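Local coordinates for protein PrgB (Enterococcus faecalis, PDB 6EVU) that promotes aggregation, biofilm formation and conjugation through DNA binding and compaction, this piece being its adhesin domain, at residues A[215-220]-A[237-242]. Residues are numbered along the deposited sequence; the frame is centred on the assembly and turned at random.
Sequences SDFGAN and GKFYSP
Phe217 turns the CD1-CE1 edge of its ring toward the face of Phe239 in an offset edge-to-face pair, centroids 5.8 Å apart and planes at 87°. Phe217 CE1 lies 4.1 Å from both CD1 and CE1 of Phe239, and Phe217 CD1 is equally near Phe239 CE1, so the offset brings the contact to that side of the Phe239 ring. Both CA-CB bonds point toward the other segment, and with CG anti to the carbonyl carbon in each (chi1 -79° in Phe217, -59° in Phe239) the rings start from beside their own backbone N. Beside the rings, Ser215 CB packs against Lys238 CG at 3.8 Å, while Ser215 CA lies at the edge of the Phe239 ring. No direct hydrogen bond joins the segments; a water bridges them, accepting from Asp216 N at 2.7 Å and donating to Gly237 O at 3.0 Å. Ser215 OG donates to Asp216 OD2 (2.7 Å) from above the carboxylate plane, and Lys170 salt-bridges the same oxygen. Lys238 extends to a salt bridge with Asp168. Phe223 stacks on Phe239; Tyr195 and Leu197 of strand 193-197 touch Phe217. The contact joins the end of strand 211-215, in the large antiparallel sheet of this GbpC-family domain, and the loop after it to strand 239-240, where Phe239 also hydrogen-bonds through its backbone to Val214.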
ATOM      1  N   SER A 215       6.795  -0.248  -6.006  1.00 32.97           N
ATOM      2  CA  SER A 215       7.697   0.094  -7.110  1.00 35.35           C
ATOM      3  C   SER A 215       7.915   1.603  -7.115  1.00 36.20           C
ATOM      4  O   SER A 215       7.292   2.339  -6.335  1.00 30.96           O
ATOM      5  CB  SER A 215       7.125  -0.368  -8.453  1.00 39.26           C
ATOM      6  OG  SER A 215       5.957   0.397  -8.707  1.00 37.28           O
ATOM      7  N   ASP A 216       8.756   2.063  -8.060  1.00 32.09           N
ATOM      8  CA  ASP A 216       8.919   3.482  -8.363  1.00 37.40           C
ATOM      9  C   ASP A 216       9.174   4.298  -7.094  1.00 29.71           C
ATOM     10  O   ASP A 216       8.550   5.328  -6.827  1.00 34.15           O
ATOM     11  CB  ASP A 216       7.722   4.011  -9.135  1.00 38.43           C
ATOM     12  CG  ASP A 216       7.446   3.185 -10.362  1.00 43.08           C
ATOM     13  OD1 ASP A 216       8.323   3.174 -11.238  1.00 42.23           O
ATOM     14  OD2 ASP A 216       6.392   2.508 -10.407  1.00 47.45           O
ATOM     15  N   PHE A 217      10.167   3.846  -6.339  1.00 31.34           N
ATOM     16  CA  PHE A 217      10.525   4.593  -5.148  1.00 37.07           C
ATOM     17  C   PHE A 217      11.017   5.969  -5.581  1.00 37.90           C
ATOM     18  O   PHE A 217      11.770   6.086  -6.548  1.00 36.84           O
ATOM     19  CB  PHE A 217      11.556   3.801  -4.337  1.00 33.55           C
ATOM     20  CG  PHE A 217      10.895   2.707  -3.533  1.00 35.68           C
ATOM     21  CD1 PHE A 217      10.519   1.510  -4.135  1.00 33.88           C
ATOM     22  CD2 PHE A 217      10.469   2.964  -2.232  1.00 33.21           C
ATOM     23  CE1 PHE A 217       9.797   0.542  -3.410  1.00 36.21           C
ATOM     24  CE2 PHE A 217       9.765   1.991  -1.467  1.00 32.00           C
ATOM     25  CZ  PHE A 217       9.441   0.780  -2.054  1.00 35.45           C
ATOM     26  N   GLY A 218      10.464   7.017  -4.971  1.00 34.92           N
ATOM     27  CA  GLY A 218      10.740   8.367  -5.404  1.00 35.62           C
ATOM     28  C   GLY A 218      12.149   8.804  -5.045  1.00 35.18           C
ATOM     29  O   GLY A 218      12.984   8.053  -4.507  1.00 33.67           O
ATOM     30  N   ALA A 219      12.426  10.058  -5.392  1.00 35.09           N
ATOM     31  CA  ALA A 219      13.750  10.623  -5.101  1.00 36.68           C
ATOM     32  C   ALA A 219      14.059  10.420  -3.626  1.00 37.46           C
ATOM     33  O   ALA A 219      13.154  10.499  -2.809  1.00 34.55           O
ATOM     34  CB  ALA A 219      13.778  12.115  -5.442  1.00 40.64           C
ATOM     35  N   ASN A 220      15.320  10.102  -3.297  1.00 36.49           N
ATOM     36  CA  ASN A 220      15.728   9.931  -1.892  1.00 41.07           C
ATOM     37  C   ASN A 220      15.018   8.782  -1.166  1.00 36.45           C
ATOM     38  O   ASN A 220      15.172   8.662   0.065  1.00 41.01           O
ATOM     39  CB  ASN A 220      15.502  11.221  -1.085  1.00 38.36           C
ATOM     40  CG  ASN A 220      15.914  12.469  -1.857  1.00 39.90           C
ATOM     41  OD1 ASN A 220      17.029  12.572  -2.331  1.00 43.59           O
ATOM     42  ND2 ASN A 220      14.976  13.392  -2.030  1.00 38.11           N
ATOM     43  N   GLY A 237      11.206  -4.380 -12.547  1.00 52.74           N
ATOM     44  CA  GLY A 237      11.512  -3.232 -11.721  1.00 47.53           C
ATOM     45  C   GLY A 237      10.663  -3.122 -10.478  1.00 48.52           C
ATOM     46  O   GLY A 237      10.902  -2.233  -9.650  1.00 52.91           O
ATOM     47  N   LYS A 238       9.695  -4.008 -10.313  1.00 45.83           N
ATOM     48  CA  LYS A 238       8.808  -4.009  -9.167  1.00 46.22           C
ATOM     49  C   LYS A 238       9.267  -5.028  -8.125  1.00 48.26           C
ATOM     50  O   LYS A 238      10.024  -5.966  -8.408  1.00 41.32           O
ATOM     51  CB  LYS A 238       7.378  -4.325  -9.612  1.00 47.01           C
ATOM     52  CG  LYS A 238       6.821  -3.385 -10.708  1.00 38.33           C
ATOM     53  CD  LYS A 238       5.553  -3.987 -11.291  1.00 40.48           C
ATOM     54  CE  LYS A 238       5.250  -3.405 -12.693  1.00 50.42           C
ATOM     55  NZ  LYS A 238       4.489  -4.368 -13.549  1.00 51.46           N
ATOM     56  N   PHE A 239       8.760  -4.863  -6.919  1.00 35.67           N
ATOM     57  CA  PHE A 239       9.124  -5.694  -5.784  1.00 45.58           C
ATOM     58  C   PHE A 239       7.880  -6.488  -5.385  1.00 44.73           C
ATOM     59  O   PHE A 239       6.895  -5.902  -4.928  1.00 39.51           O
ATOM     60  CB  PHE A 239       9.636  -4.803  -4.654  1.00 38.68           C
ATOM     61  CG  PHE A 239      10.848  -3.948  -5.018  1.00 39.94           C
ATOM     62  CD1 PHE A 239      10.712  -2.716  -5.648  1.00 36.75           C
ATOM     63  CD2 PHE A 239      12.149  -4.385  -4.706  1.00 39.91           C
ATOM     64  CE1 PHE A 239      11.828  -1.911  -5.940  1.00 43.07           C
ATOM     65  CE2 PHE A 239      13.261  -3.589  -5.006  1.00 47.88           C
ATOM     66  CZ  PHE A 239      13.109  -2.364  -5.627  1.00 37.69           C
ATOM     67  N   TYR A 240       7.919  -7.805  -5.576  1.00 42.70           N
ATOM     68  CA  TYR A 240       6.843  -8.686  -5.152  1.00 39.65           C
ATOM     69  C   TYR A 240       7.332 -10.124  -5.143  1.00 51.87           C
ATOM     70  O   TYR A 240       8.453 -10.429  -5.564  1.00 59.97           O
ATOM     71  CB  TYR A 240       5.612  -8.561  -6.057  1.00 41.78           C
ATOM     72  CG  TYR A 240       5.923  -8.846  -7.513  1.00 40.84           C
ATOM     73  CD1 TYR A 240       6.423  -7.846  -8.343  1.00 44.04           C
ATOM     74  CD2 TYR A 240       5.734 -10.109  -8.058  1.00 41.15           C
ATOM     75  CE1 TYR A 240       6.690  -8.063  -9.687  1.00 43.80           C
ATOM     76  CE2 TYR A 240       6.028 -10.364  -9.437  1.00 46.33           C
ATOM     77  CZ  TYR A 240       6.497  -9.321 -10.245  1.00 46.46           C
ATOM     78  OH  TYR A 240       6.778  -9.542 -11.587  1.00 50.21           O
ATOM     79  N   SER A 241       6.471 -11.016  -4.659  1.00 45.28           N
ATOM     80  CA  SER A 241       6.797 -12.436  -4.717  1.00 47.12           C
ATOM     81  C   SER A 241       6.360 -12.984  -6.060  1.00 49.75           C
ATOM     82  O   SER A 241       5.154 -12.967  -6.363  1.00 47.09           O
ATOM     83  CB  SER A 241       6.136 -13.229  -3.599  1.00 53.21           C
ATOM     84  OG  SER A 241       6.301 -14.642  -3.825  1.00 52.43           O
ATOM     85  N   PRO A 242       7.283 -13.482  -6.883  1.00 54.26           N
ATOM     86  CA  PRO A 242       6.903 -14.046  -8.183  1.00 59.44           C
ATOM     87  C   PRO A 242       6.267 -15.422  -8.102  1.00 56.88           C
ATOM     88  O   PRO A 242       5.938 -15.983  -9.147  1.00 57.65           O
ATOM     89  CB  PRO A 242       8.239 -14.121  -8.943  1.00 62.86           C
ATOM     90  CG  PRO A 242       9.303 -13.694  -7.965  1.00 62.68           C
ATOM     91  CD  PRO A 242       8.715 -13.646  -6.596  1.00 56.16           C
TER
HETATM   92  O   HOH W   1      10.792   0.763  -9.252  1.00 46.72           O